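Local coordinates for glucose-6-phosphate 1-dehydrogenase (Kluyveromyces lactis, PDB 7E6I), which oxidises D-glucose 6-phosphate to 6-phosphoglucono-1,5-lactone with NADP+, probably setting the rate of the oxidative pentose phosphate pathway and supplying NADPH, at residues T361-N366 and K381-T386; A377-C382 and T395-L400; R349-R354 and N365-I370; N211-Q216 and G479-K484; V334-K339 and E473-H478. One frame throughout, in Å; residues are numbered along the deposited sequence.

Contact 1: residues T361-N366 and K381-T386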
# COMPACT_ATOMS: atom_id res chain seq x y z
N THR A 361 9.25 31.30 22.64
CA THR A 361 10.16 30.34 22.04
C THR A 361 10.80 29.41 23.06
O THR A 361 11.40 28.40 22.67
CB THR A 361 11.26 31.05 21.24
OG1 THR A 361 12.05 31.86 22.12
CG2 THR A 361 10.66 31.94 20.16
N ASP A 362 10.67 29.70 24.35
CA ASP A 362 11.12 28.83 25.43
C ASP A 362 10.15 27.67 25.59
O ASP A 362 9.74 27.34 26.71
CB ASP A 362 11.19 29.64 26.73
CG ASP A 362 9.86 30.29 27.09
OD1 ASP A 362 9.13 30.68 26.15
OD2 ASP A 362 9.54 30.40 28.30
N ILE A 363 9.80 27.03 24.48
CA ILE A 363 8.57 26.25 24.36
C ILE A 363 8.84 25.13 23.36
O ILE A 363 9.57 25.35 22.39
CB ILE A 363 7.41 27.17 23.92
CG1 ILE A 363 6.43 27.37 25.06
CG2 ILE A 363 6.74 26.77 22.62
CD1 ILE A 363 6.81 28.54 25.94
N PRO A 364 8.31 23.93 23.56
CA PRO A 364 8.65 22.83 22.64
C PRO A 364 8.03 22.99 21.26
O PRO A 364 7.02 23.66 21.07
CB PRO A 364 8.12 21.58 23.35
CG PRO A 364 7.27 22.06 24.46
CD PRO A 364 7.41 23.54 24.65
N ASN A 365 8.70 22.38 20.28
CA ASN A 365 8.22 22.35 18.91
C ASN A 365 6.83 21.73 18.83
O ASN A 365 6.55 20.71 19.47
CB ASN A 365 9.17 21.54 18.02
CG ASN A 365 10.61 22.01 18.13
OD1 ASN A 365 11.23 21.90 19.19
ND2 ASN A 365 11.15 22.51 17.03
N ASN A 366 5.96 22.35 18.03
CA ASN A 366 4.75 21.66 17.60
C ASN A 366 5.10 20.43 16.79
O ASN A 366 6.14 20.36 16.13
CB ASN A 366 3.88 22.58 16.77
CG ASN A 366 3.45 23.77 17.52
OD1 ASN A 366 3.89 24.89 17.25
ND2 ASN A 366 2.61 23.56 18.52
N LYS A 381 0.73 18.07 19.07
CA LYS A 381 1.37 18.62 20.24
C LYS A 381 1.25 20.14 20.17
O LYS A 381 1.73 20.76 19.20
CB LYS A 381 2.83 18.17 20.29
CG LYS A 381 3.53 18.48 21.58
CD LYS A 381 4.72 17.61 21.75
CE LYS A 381 5.66 18.17 22.76
NZ LYS A 381 7.03 17.78 22.40
N CYS A 382 0.59 20.74 21.15
CA CYS A 382 0.30 22.16 21.13
C CYS A 382 0.78 22.82 22.42
O CYS A 382 1.17 22.15 23.38
CB CYS A 382 -1.20 22.44 20.94
SG CYS A 382 -1.89 21.79 19.40
N ASN A 383 0.73 24.14 22.41
CA ASN A 383 1.19 24.96 23.51
C ASN A 383 0.07 25.88 23.94
O ASN A 383 -0.74 26.32 23.13
CB ASN A 383 2.42 25.77 23.11
CG ASN A 383 3.64 24.91 22.96
OD1 ASN A 383 3.98 24.16 23.89
ND2 ASN A 383 4.28 24.96 21.80
N ALA A 384 0.03 26.17 25.23
CA ALA A 384 -1.04 27.00 25.75
C ALA A 384 -0.62 27.52 27.10
O ALA A 384 0.15 26.88 27.82
CB ALA A 384 -2.37 26.23 25.86
N LYS A 385 -1.12 28.71 27.43
CA LYS A 385 -0.92 29.26 28.75
C LYS A 385 -1.57 28.38 29.81
O LYS A 385 -2.69 27.88 29.64
CB LYS A 385 -1.48 30.68 28.81
CG LYS A 385 -0.92 31.51 29.95
CD LYS A 385 -1.79 32.72 30.22
CE LYS A 385 -2.98 32.34 31.11
NZ LYS A 385 -2.68 32.61 32.53
N THR A 386 -0.86 28.18 30.91
CA THR A 386 -1.46 27.54 32.07
C THR A 386 -2.67 28.34 32.56
O THR A 386 -2.56 29.56 32.76
CB THR A 386 -0.44 27.42 33.20
OG1 THR A 386 0.78 26.88 32.67
CG2 THR A 386 -0.98 26.51 34.29
O HOH W 1 8.47 18.84 20.63
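Asn-366 and Asn-383 each donate one side-chain N-H across this contact. They tie the loop 361-366 to strand 377-385, in the mixed sheet of the C-terminal domain. Asn-366 ND2 reaches Lys-381 O at 3.0 Å. The bond is nearly straight, 175° at the hydrogen. It lies in both the amide and the carbonyl plane and uses a lone pair. Asn-383 ND2 meets Pro-364 O at 3.1 Å, again within the amide plane. Pro-364 O also accepts Arg-354 NH1, so two donors grip it. The other end of the Asn-383 amide is held too, because OD1 accepts Asn-393 ND2. Bonds at both ends should fix how this amide is turned. Asn-383 CG, anti to the carbonyl carbon with chi1 -72°, lies 4.1 Å from Pro-364 O. Apolar groups close in on it. Ile-363 CG2 comes within 3.2 Å of Asn-383 ND2, a tight fit in which the two side chains slide past each other in opposite directions. Pro-364 CD lies 3.6 Å from Asn-383 OD1. Further out, Lys-381 belongs to a binding site for a second NADP+, by similarity. Its NZ comes to 4.1 Å from Pro-364 CB and 4.2 Å from Asn-365 O. A water there donates to Asn-365 O at 2.9 Å; its approach to Lys-381 NZ is unusually short, so that link is doubtful in detail.

Contact 2: residues A377-C382 and T395-L400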
# COMPACT_ATOMS: atom_id res chain seq x y z
N ALA A 377 -5.74 7.67 13.99
CA ALA A 377 -5.85 8.85 14.83
C ALA A 377 -4.92 9.95 14.31
O ALA A 377 -3.99 9.69 13.55
CB ALA A 377 -5.51 8.53 16.29
N ILE A 378 -5.20 11.17 14.75
CA ILE A 378 -4.32 12.31 14.52
C ILE A 378 -4.07 12.98 15.86
O ILE A 378 -5.01 13.21 16.63
CB ILE A 378 -4.94 13.30 13.51
CG1 ILE A 378 -5.00 12.64 12.14
CG2 ILE A 378 -4.13 14.58 13.46
CD1 ILE A 378 -6.03 13.26 11.23
N TYR A 379 -2.81 13.28 16.16
CA TYR A 379 -2.42 13.94 17.40
C TYR A 379 -1.61 15.18 17.09
O TYR A 379 -0.75 15.16 16.20
CB TYR A 379 -1.59 13.02 18.31
CG TYR A 379 -2.20 11.67 18.55
CD1 TYR A 379 -3.24 11.52 19.44
CD2 TYR A 379 -1.74 10.55 17.86
CE1 TYR A 379 -3.82 10.28 19.66
CE2 TYR A 379 -2.32 9.32 18.06
CZ TYR A 379 -3.36 9.18 18.97
OH TYR A 379 -3.95 7.96 19.20
N LEU A 380 -1.88 16.26 17.82
CA LEU A 380 -1.15 17.52 17.66
C LEU A 380 -0.58 17.91 19.01
O LEU A 380 -1.32 18.06 19.99
CB LEU A 380 -2.04 18.63 17.12
CG LEU A 380 -2.64 18.48 15.72
CD1 LEU A 380 -3.88 17.65 15.80
CD2 LEU A 380 -2.98 19.84 15.10
N LYS A 381 0.73 18.07 19.07
CA LYS A 381 1.37 18.62 20.24
C LYS A 381 1.25 20.14 20.17
O LYS A 381 1.73 20.76 19.20
CB LYS A 381 2.83 18.17 20.29
CG LYS A 381 3.53 18.48 21.58
CD LYS A 381 4.72 17.61 21.75
CE LYS A 381 5.66 18.17 22.76
NZ LYS A 381 7.03 17.78 22.40
N CYS A 382 0.59 20.74 21.15
CA CYS A 382 0.30 22.16 21.13
C CYS A 382 0.78 22.82 22.42
O CYS A 382 1.17 22.15 23.38
CB CYS A 382 -1.20 22.44 20.94
SG CYS A 382 -1.89 21.79 19.40
N THR A 395 2.30 22.14 27.60
CA THR A 395 2.12 21.52 26.31
C THR A 395 0.94 20.57 26.40
O THR A 395 0.78 19.84 27.38
CB THR A 395 3.39 20.80 25.88
OG1 THR A 395 3.43 19.52 26.48
CG2 THR A 395 4.56 21.58 26.37
N THR A 396 0.11 20.62 25.38
CA THR A 396 -1.16 19.93 25.34
C THR A 396 -1.15 18.99 24.14
O THR A 396 -0.74 19.40 23.05
CB THR A 396 -2.29 20.95 25.21
OG1 THR A 396 -2.32 21.76 26.39
CG2 THR A 396 -3.63 20.25 25.00
N GLU A 397 -1.56 17.75 24.35
CA GLU A 397 -1.79 16.80 23.27
C GLU A 397 -3.26 16.84 22.87
O GLU A 397 -4.12 16.47 23.66
CB GLU A 397 -1.40 15.39 23.69
CG GLU A 397 -0.25 14.80 22.91
CD GLU A 397 -0.06 13.32 23.19
OE1 GLU A 397 0.88 12.98 23.94
OE2 GLU A 397 -0.87 12.51 22.67
N LEU A 398 -3.54 17.28 21.65
CA LEU A 398 -4.90 17.25 21.13
C LEU A 398 -5.16 15.92 20.42
O LEU A 398 -4.39 15.51 19.56
CB LEU A 398 -5.14 18.41 20.17
CG LEU A 398 -5.16 19.80 20.83
CD1 LEU A 398 -5.78 20.85 19.89
CD2 LEU A 398 -5.89 19.75 22.18
N ASP A 399 -6.24 15.26 20.82
CA ASP A 399 -6.64 13.95 20.31
C ASP A 399 -7.76 14.12 19.30
O ASP A 399 -8.85 14.56 19.65
CB ASP A 399 -7.15 13.06 21.44
CG ASP A 399 -6.16 12.02 21.85
OD1 ASP A 399 -4.95 12.27 21.70
OD2 ASP A 399 -6.60 10.94 22.35
N LEU A 400 -7.50 13.74 18.06
CA LEU A 400 -8.56 13.59 17.08
C LEU A 400 -8.70 12.10 16.77
O LEU A 400 -8.35 11.62 15.68
CB LEU A 400 -8.26 14.41 15.84
CG LEU A 400 -8.49 15.91 15.88
CD1 LEU A 400 -7.74 16.57 17.01
CD2 LEU A 400 -8.00 16.47 14.57
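Leu-380 CD1 and Leu-400 CD1 meet at 4.2 Å on the mainly apolar face of this beta hairpin. Ile-378 and Leu-400 extend that face through their CB atoms. At its other end Cys-382 SG lies 4.0 Å from Leu-398 CD1. The antiparallel backbones hold the leucines in register. Leu-380 pairs with Leu-398 through two bonds, the shorter being Leu-398 N to Leu-380 O at 2.9 Å. Cys-382 and Thr-396 form a second hydrogen-bonded pair. Ile-378 and Leu-400 form a third, in which Ile-378 N to Leu-400 O is weak. The opposite face carries Tyr-379, Lys-381, Glu-397 and Asp-399. Tyr-379 and Asp-399 form a non-hydrogen-bonded pair; their side chains lie side by side, pointing the same way. With Tyr-379 CG anti to the carbonyl carbon, chi1 -51°, the ring has Asp-399 OD1 at its edge, near its plane. The approach to Tyr-379 CD1 is tight, and its exact distance is doubtful. The ring and carboxylate planes are turned 52° apart. Glu-397 OE2 comes obliquely, 4.1 Å from Tyr-379 CD1. An alanine in place of Tyr-379 would probably leave Asp-399 OD1 without the ring edge beside it and its carboxylate freer to turn. Tyr-379, Leu-380, Lys-381, Asp-399 and Leu-400 belong to the second NADP+ site by similarity. A carboxylate at a ring edge may be weakly attractive.

Contact 3: residues R349-R354 and N365-I370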
# COMPACT_ATOMS: atom_id res chain seq x y z
N ARG A 349 5.15 11.22 11.30
CA ARG A 349 5.50 12.17 12.35
C ARG A 349 6.14 13.39 11.71
O ARG A 349 7.14 13.26 10.99
CB ARG A 349 6.45 11.55 13.37
CG ARG A 349 6.67 12.37 14.64
CD ARG A 349 7.55 11.59 15.62
NE ARG A 349 6.80 10.47 16.16
CZ ARG A 349 5.99 10.58 17.21
NH1 ARG A 349 5.88 11.77 17.83
NH2 ARG A 349 5.31 9.53 17.64
N ILE A 350 5.57 14.56 11.96
CA ILE A 350 6.06 15.79 11.38
C ILE A 350 6.36 16.75 12.52
O ILE A 350 5.49 17.01 13.35
CB ILE A 350 5.04 16.38 10.40
CG1 ILE A 350 5.02 15.50 9.15
CG2 ILE A 350 5.41 17.81 10.06
CD1 ILE A 350 3.88 15.70 8.25
N GLN A 351 7.60 17.22 12.59
CA GLN A 351 8.01 18.17 13.61
C GLN A 351 8.15 19.55 12.99
O GLN A 351 8.80 19.71 11.95
CB GLN A 351 9.33 17.78 14.27
CG GLN A 351 9.48 18.47 15.60
CD GLN A 351 10.69 18.01 16.40
OE1 GLN A 351 11.78 17.95 15.88
NE2 GLN A 351 10.48 17.70 17.67
N PHE A 352 7.56 20.55 13.64
CA PHE A 352 7.59 21.91 13.11
C PHE A 352 8.70 22.73 13.76
O PHE A 352 9.24 22.38 14.81
CB PHE A 352 6.22 22.56 13.30
CG PHE A 352 5.14 21.89 12.51
CD1 PHE A 352 4.90 22.25 11.18
CD2 PHE A 352 4.39 20.86 13.06
CE1 PHE A 352 3.91 21.62 10.44
CE2 PHE A 352 3.40 20.23 12.31
CZ PHE A 352 3.16 20.61 11.01
N ARG A 353 9.06 23.81 13.08
CA ARG A 353 10.17 24.64 13.54
C ARG A 353 9.76 25.52 14.71
O ARG A 353 8.59 25.86 14.87
CB ARG A 353 10.68 25.54 12.42
CG ARG A 353 11.49 24.83 11.40
CD ARG A 353 12.05 25.82 10.40
NE ARG A 353 12.42 25.12 9.18
CZ ARG A 353 13.55 24.43 9.00
NH1 ARG A 353 14.45 24.35 9.99
NH2 ARG A 353 13.77 23.82 7.84
N ARG A 354 10.74 25.89 15.51
CA ARG A 354 10.60 26.93 16.52
C ARG A 354 11.31 28.20 16.05
O ARG A 354 12.30 28.13 15.30
CB ARG A 354 11.17 26.47 17.87
CG ARG A 354 10.15 25.75 18.75
CD ARG A 354 9.33 26.72 19.68
NE ARG A 354 8.31 27.52 18.98
CZ ARG A 354 7.04 27.15 18.80
NH1 ARG A 354 6.58 25.99 19.27
NH2 ARG A 354 6.21 27.94 18.14
N ASN A 365 8.70 22.38 20.28
CA ASN A 365 8.22 22.35 18.91
C ASN A 365 6.83 21.73 18.83
O ASN A 365 6.55 20.71 19.47
CB ASN A 365 9.17 21.54 18.02
CG ASN A 365 10.61 22.01 18.13
OD1 ASN A 365 11.23 21.90 19.19
ND2 ASN A 365 11.15 22.51 17.03
N ASN A 366 5.96 22.35 18.03
CA ASN A 366 4.75 21.66 17.60
C ASN A 366 5.10 20.43 16.79
O ASN A 366 6.14 20.36 16.13
CB ASN A 366 3.88 22.58 16.77
CG ASN A 366 3.45 23.77 17.52
OD1 ASN A 366 3.89 24.89 17.25
ND2 ASN A 366 2.61 23.56 18.52
N GLU A 367 4.18 19.48 16.81
CA GLU A 367 4.42 18.17 16.26
C GLU A 367 3.07 17.62 15.84
O GLU A 367 2.07 17.86 16.50
CB GLU A 367 5.09 17.28 17.31
CG GLU A 367 6.02 16.25 16.75
CD GLU A 367 7.02 15.73 17.79
OE1 GLU A 367 7.80 16.54 18.39
OE2 GLU A 367 7.03 14.51 18.00
N LEU A 368 3.06 16.92 14.71
CA LEU A 368 1.85 16.30 14.19
C LEU A 368 2.14 14.84 13.96
O LEU A 368 3.11 14.51 13.27
CB LEU A 368 1.40 16.97 12.88
CG LEU A 368 0.30 16.23 12.10
CD1 LEU A 368 -0.98 16.24 12.90
CD2 LEU A 368 0.09 16.85 10.70
N VAL A 369 1.31 13.97 14.53
CA VAL A 369 1.41 12.52 14.35
C VAL A 369 0.12 12.02 13.73
O VAL A 369 -0.97 12.32 14.23
CB VAL A 369 1.70 11.80 15.67
CG1 VAL A 369 1.58 10.29 15.49
CG2 VAL A 369 3.08 12.18 16.20
N ILE A 370 0.23 11.27 12.64
CA ILE A 370 -0.90 10.64 11.98
C ILE A 370 -0.70 9.13 12.08
O ILE A 370 0.22 8.59 11.45
CB ILE A 370 -1.03 11.08 10.52
CG1 ILE A 370 -1.08 12.61 10.44
CG2 ILE A 370 -2.24 10.45 9.84
CD1 ILE A 370 -0.75 13.13 9.09
O HOH W 2 6.80 24.72 16.33
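Glu-367 OE2 is gripped by Arg-349 NH1, in a salt bridge of 3.0 Å, and by Tyr-480 OH. The arginine bond lies in the guanidinium plane, and the carboxylate is turned 84° against that plane. Arg-349 CG, anti to the backbone N with chi1 -169°, lies near Glu-367 OE2 and Val-369 CG2. The chain bends at chi3, and Val-369 CG2 covers one guanidinium face, 3.3 Å from Arg-349 NH1. Arg-349 NH2 has a second partner in Glu-347. The other oxygen, Glu-367 OE1, accepts Gln-351 NE2 at 3.0 Å, from above the carboxylate plane. Gln-351 OE1 accepts Thr-481 N, so both ends of this amide are engaged. With these donors the carboxylate is likely to stay ionised. On the opposite face Phe-352 and Leu-368 lie side by side. Leu-368 CB touches the ring edge at Phe-352 CE2, 3.9 Å away, and Ile-350 CG2 sits over one ring face. The strands pair antiparallel, with Ile-350 and Leu-368 exchanging backbone bonds of 2.8 Å each way between N and O. Phe-352 N continues the pairing to Asn-366 O. Past the strand end Asn-365 ND2 reaches Phe-352 O at 2.9 Å, in both the amide and the carbonyl plane. A water links Arg-353 O to Asn-366 N and OD1. Strand 345-352 is flanked on its other side by strand 212-220, and strand 367-373 by strand 377-385, while Ile-370 packs on helix 193-198.

Contact 4: residues N211-Q216 and G479-K484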
# COMPACT_ATOMS: atom_id res chain seq x y z
N ASN A 211 8.53 25.94 7.89
CA ASN A 211 7.91 25.59 9.15
C ASN A 211 8.11 24.15 9.56
O ASN A 211 7.76 23.81 10.70
CB ASN A 211 6.40 25.88 9.10
CG ASN A 211 6.10 27.37 8.95
OD1 ASN A 211 6.11 28.12 9.92
ND2 ASN A 211 5.83 27.79 7.72
N ILE A 212 8.65 23.29 8.70
CA ILE A 212 8.81 21.87 9.02
C ILE A 212 10.30 21.57 9.19
O ILE A 212 11.12 21.84 8.30
CB ILE A 212 8.15 20.98 7.95
CG1 ILE A 212 6.64 21.05 8.12
CG2 ILE A 212 8.68 19.52 8.04
CD1 ILE A 212 5.84 20.31 7.04
N GLN A 213 10.63 21.02 10.36
CA GLN A 213 11.97 20.61 10.75
C GLN A 213 12.30 19.19 10.28
O GLN A 213 13.47 18.88 10.01
CB GLN A 213 12.07 20.62 12.27
CG GLN A 213 13.20 21.33 12.83
CD GLN A 213 13.09 21.47 14.33
OE1 GLN A 213 12.91 22.56 14.82
NE2 GLN A 213 13.22 20.36 15.06
N SER A 214 11.30 18.32 10.23
CA SER A 214 11.52 16.89 10.15
C SER A 214 10.24 16.19 9.71
O SER A 214 9.17 16.42 10.29
CB SER A 214 11.97 16.37 11.51
OG SER A 214 11.89 14.97 11.56
N VAL A 215 10.37 15.32 8.72
CA VAL A 215 9.31 14.44 8.27
C VAL A 215 9.76 13.01 8.46
O VAL A 215 10.88 12.65 8.06
CB VAL A 215 8.97 14.71 6.80
CG1 VAL A 215 7.90 13.74 6.32
CG2 VAL A 215 8.57 16.17 6.62
N GLN A 216 8.89 12.18 9.03
CA GLN A 216 9.17 10.76 9.28
C GLN A 216 7.97 9.92 8.85
O GLN A 216 6.83 10.23 9.22
CB GLN A 216 9.42 10.51 10.77
CG GLN A 216 10.78 10.91 11.29
CD GLN A 216 10.95 10.51 12.75
OE1 GLN A 216 11.26 9.35 13.05
NE2 GLN A 216 10.73 11.46 13.66
N GLY A 479 17.21 16.31 11.88
CA GLY A 479 16.38 17.45 12.23
C GLY A 479 15.34 17.20 13.29
O GLY A 479 14.58 18.12 13.60
N TYR A 480 15.28 16.00 13.85
CA TYR A 480 14.32 15.77 14.92
C TYR A 480 14.88 16.23 16.26
O TYR A 480 15.97 15.84 16.67
CB TYR A 480 13.92 14.30 14.99
CG TYR A 480 12.73 14.13 15.89
CD1 TYR A 480 11.44 14.38 15.42
CD2 TYR A 480 12.88 13.76 17.22
CE1 TYR A 480 10.34 14.25 16.24
CE2 TYR A 480 11.78 13.62 18.04
CZ TYR A 480 10.51 13.87 17.54
OH TYR A 480 9.41 13.74 18.35
N THR A 481 14.11 17.06 16.95
CA THR A 481 14.49 17.61 18.24
C THR A 481 13.76 16.81 19.31
O THR A 481 12.52 16.79 19.33
CB THR A 481 14.15 19.09 18.29
OG1 THR A 481 15.13 19.82 17.54
CG2 THR A 481 14.13 19.62 19.73
N PHE A 482 14.50 16.11 20.15
CA PHE A 482 13.85 15.33 21.19
C PHE A 482 13.53 16.25 22.36
O PHE A 482 14.17 17.29 22.54
CB PHE A 482 14.73 14.15 21.64
CG PHE A 482 14.82 13.05 20.61
CD1 PHE A 482 13.85 12.06 20.55
CD2 PHE A 482 15.88 13.00 19.72
CE1 PHE A 482 13.91 11.05 19.59
CE2 PHE A 482 15.95 12.00 18.76
CZ PHE A 482 14.96 11.02 18.70
N SER A 483 12.51 15.89 23.13
CA SER A 483 12.07 16.75 24.22
C SER A 483 11.70 15.89 25.42
O SER A 483 11.69 14.66 25.35
CB SER A 483 10.88 17.63 23.79
OG SER A 483 9.97 16.93 22.95
N LYS A 484 11.40 16.56 26.53
CA LYS A 484 10.84 15.89 27.70
C LYS A 484 9.44 15.37 27.40
O LYS A 484 8.98 14.40 28.01
CB LYS A 484 10.80 16.84 28.90
CG LYS A 484 12.15 17.41 29.31
CD LYS A 484 12.53 16.95 30.71
CE LYS A 484 13.01 18.14 31.55
NZ LYS A 484 13.58 17.72 32.87
O HOH W 3 14.64 22.87 17.51
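Gln-213 runs alongside Gly-479 O from CB to its tip. CB lies 3.8 Å from Gly-479 O and CG 3.6 Å from it. The chain is extended, CD anti to CA with chi2 171°. At the tip NE2 donates to Gly-479 O at 3.0 Å. NE2 also makes a weak bond to Thr-481 OG1. At the other branch OE1 takes a water that reaches Thr-481 OG1 as well. The fit at Gly-479 is close: its phi is positive, 86°, and a CB would clash with Gln-213 O. Further along, Ser-214 OG lies at the ring edge of Tyr-480, 3.9 Å from CD1. Gln-216 crosses that side chain at about a right angle, NE2 3.5 Å from Tyr-480 CD1, while its OE1 accepts Arg-336 NE. Gln-213 and Ser-214 form a classic beta bulge opposite Gln-351. The C-terminal tail thus leaves helix 471-476 and passes over strand 212-220, which lies between strands 345-352 and 333-338.

Contact 5: residues V334-K339 and E473-H478. With BG6 (6-O-phosphono-beta-D-glucopyranose), chain B.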
# COMPACT_ATOMS: atom_id res chain seq x y z
N VAL A 334 13.04 11.14 6.69
CA VAL A 334 13.46 9.79 7.04
C VAL A 334 12.30 8.82 6.82
O VAL A 334 11.17 9.08 7.27
CB VAL A 334 13.98 9.70 8.48
CG1 VAL A 334 14.24 8.23 8.86
CG2 VAL A 334 15.24 10.51 8.65
N MET A 335 12.57 7.72 6.14
CA MET A 335 11.69 6.57 6.12
C MET A 335 12.38 5.46 6.90
O MET A 335 13.57 5.20 6.68
CB MET A 335 11.39 6.10 4.70
CG MET A 335 10.27 6.88 4.01
SD MET A 335 9.90 6.22 2.36
CE MET A 335 10.92 4.75 2.37
N ARG A 336 11.66 4.83 7.81
CA ARG A 336 12.26 3.77 8.60
C ARG A 336 11.26 2.64 8.79
O ARG A 336 10.09 2.88 9.13
CB ARG A 336 12.78 4.30 9.96
CG ARG A 336 11.75 4.97 10.88
CD ARG A 336 12.51 5.64 12.03
NE ARG A 336 11.74 6.59 12.85
CZ ARG A 336 11.06 6.24 13.94
NH1 ARG A 336 11.05 4.98 14.32
NH2 ARG A 336 10.40 7.15 14.66
N ALA A 337 11.71 1.42 8.54
CA ALA A 337 10.86 0.24 8.57
C ALA A 337 11.63 -0.92 9.20
O ALA A 337 12.82 -1.11 8.91
CB ALA A 337 10.40 -0.16 7.17
N GLY A 338 10.95 -1.69 10.06
CA GLY A 338 11.57 -2.85 10.68
C GLY A 338 10.57 -3.93 11.02
O GLY A 338 9.41 -3.66 11.34
N LYS A 339 11.04 -5.17 10.93
CA LYS A 339 10.35 -6.33 11.46
C LYS A 339 11.01 -6.72 12.78
O LYS A 339 12.15 -6.35 13.06
CB LYS A 339 10.39 -7.50 10.47
CG LYS A 339 9.19 -7.55 9.52
CD LYS A 339 9.59 -7.82 8.07
CE LYS A 339 8.58 -8.69 7.33
NZ LYS A 339 7.20 -8.15 7.26
N GLU A 473 20.08 8.62 17.39
CA GLU A 473 21.11 9.51 16.87
C GLU A 473 20.85 9.85 15.40
O GLU A 473 20.98 11.01 14.99
CB GLU A 473 22.48 8.82 17.01
CG GLU A 473 23.59 9.58 17.69
CD GLU A 473 24.78 8.65 18.10
OE1 GLU A 473 24.81 8.16 19.26
OE2 GLU A 473 25.68 8.41 17.26
N PHE A 474 20.49 8.84 14.60
CA PHE A 474 20.14 9.07 13.20
C PHE A 474 19.01 10.09 13.07
O PHE A 474 19.06 11.00 12.23
CB PHE A 474 19.77 7.73 12.55
CG PHE A 474 19.61 7.77 11.05
CD1 PHE A 474 20.69 7.56 10.21
CD2 PHE A 474 18.35 7.96 10.47
CE1 PHE A 474 20.54 7.58 8.82
CE2 PHE A 474 18.19 7.98 9.08
CZ PHE A 474 19.29 7.78 8.26
N LEU A 475 17.98 9.97 13.91
CA LEU A 475 16.86 10.90 13.83
C LEU A 475 17.29 12.31 14.21
O LEU A 475 16.97 13.28 13.52
CB LEU A 475 15.70 10.42 14.71
CG LEU A 475 15.14 9.06 14.27
CD1 LEU A 475 13.92 8.62 15.09
CD2 LEU A 475 14.83 9.06 12.78
N ALA A 476 18.05 12.45 15.30
CA ALA A 476 18.52 13.77 15.70
C ALA A 476 19.46 14.36 14.66
O ALA A 476 19.54 15.58 14.53
CB ALA A 476 19.19 13.70 17.07
N ASP A 477 20.14 13.52 13.90
CA ASP A 477 20.92 13.98 12.76
C ASP A 477 20.07 14.42 11.59
O ASP A 477 20.59 15.04 10.66
CB ASP A 477 21.82 12.84 12.30
CG ASP A 477 23.24 13.25 12.14
OD1 ASP A 477 23.50 14.32 11.52
OD2 ASP A 477 24.11 12.49 12.62
N HIS A 478 18.78 14.08 11.59
CA HIS A 478 17.89 14.45 10.50
C HIS A 478 16.82 15.43 10.97
O HIS A 478 15.66 15.38 10.54
CB HIS A 478 17.26 13.22 9.87
CG HIS A 478 18.23 12.41 9.09
ND1 HIS A 478 19.21 11.64 9.69
CD2 HIS A 478 18.42 12.29 7.76
CE1 HIS A 478 19.94 11.06 8.76
NE2 HIS A 478 19.49 11.44 7.58
C1 BG6 B . 3.28 -6.55 2.43
C2 BG6 B . 4.66 -7.00 2.90
O1 BG6 B . 3.30 -5.83 1.26
O5 BG6 B . 2.68 -5.65 3.48
C3 BG6 B . 4.60 -7.67 4.23
O2 BG6 B . 5.27 -7.88 1.95
C4 BG6 B . 4.01 -6.76 5.26
O3 BG6 B . 5.93 -8.03 4.67
C5 BG6 B . 2.64 -6.26 4.83
O4 BG6 B . 3.94 -7.47 6.50
C6 BG6 B . 2.07 -5.21 5.74
O6 BG6 B . 0.81 -4.83 5.22
P BG6 B . -0.37 -4.37 6.30
O1P BG6 B . 0.34 -3.29 7.10
O2P BG6 B . -0.76 -5.56 7.13
O3P BG6 B . -1.63 -3.83 5.62
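Val-334 stands at about a right angle to the side chain of His-478. Its CG2 touches His-478 CB and CG, both at 3.6 Å. Val-334 CG1 is anti to the backbone N, chi1 173°, and lies in plane at the edge of the Phe-474 ring, 4.0 Å from CE2. CG2 reaches Phe-474 CE2 as well, so both methyls meet the phenylalanine. The two rings also pack on each other, with His-478 CE1 3.3 Å above the centre of the Phe-474 ring. The imidazole is held by its nitrogens. ND1 donates to Phe-474 O at 2.6 Å, close to the ring plane, and NE2 is bonded to Asp-284 OD2. An alanine in place of His-478 would probably leave Phe-474 O and Asp-284 without these mates and open a gap over the Phe-474 face. Leu-475 crosses Arg-336 at about a right angle. Its CD1 sits over one face of the guanidinium, 3.7 Å from Arg-336 NE, which donates to Gln-216 OE1. The contact thus lays helix 471-476 and the turn after it against strand 333-338. Lys-339, just past the far end of that strand, gives NZ to O3 of the bound sugar phosphate at 2.9 Å and forms a salt bridge with Glu-221. Strand 333-338 so joins a helix-on-sheet packing to the glucose 6-phosphate pocket, and Arg-336 belongs by similarity to the second NADP+ site.

All five contacts lie in the C-terminal domain and reach its mixed sheet. Across the sheet, contact 2 pairs strands 393-401 and 377-385, contact 3 pairs 367-373 and 345-352, contact 4 uses 212-220 and contact 5 uses 333-338. Contact 1 fastens the loop before strand 367-373 to strand 377-385. Along the chain contact 4 encloses contact 5, which encloses contacts 3, 1 and 2. Centres of contacts 3 and 4 are 6 Å apart, those of contacts 1 and 5 about 25 Å. The C-terminal tail thus binds back onto the sheet. Contacts 1, 2, 3 and 5 hold residues of the second NADP+ site by similarity, while contact 5 also reaches the substrate.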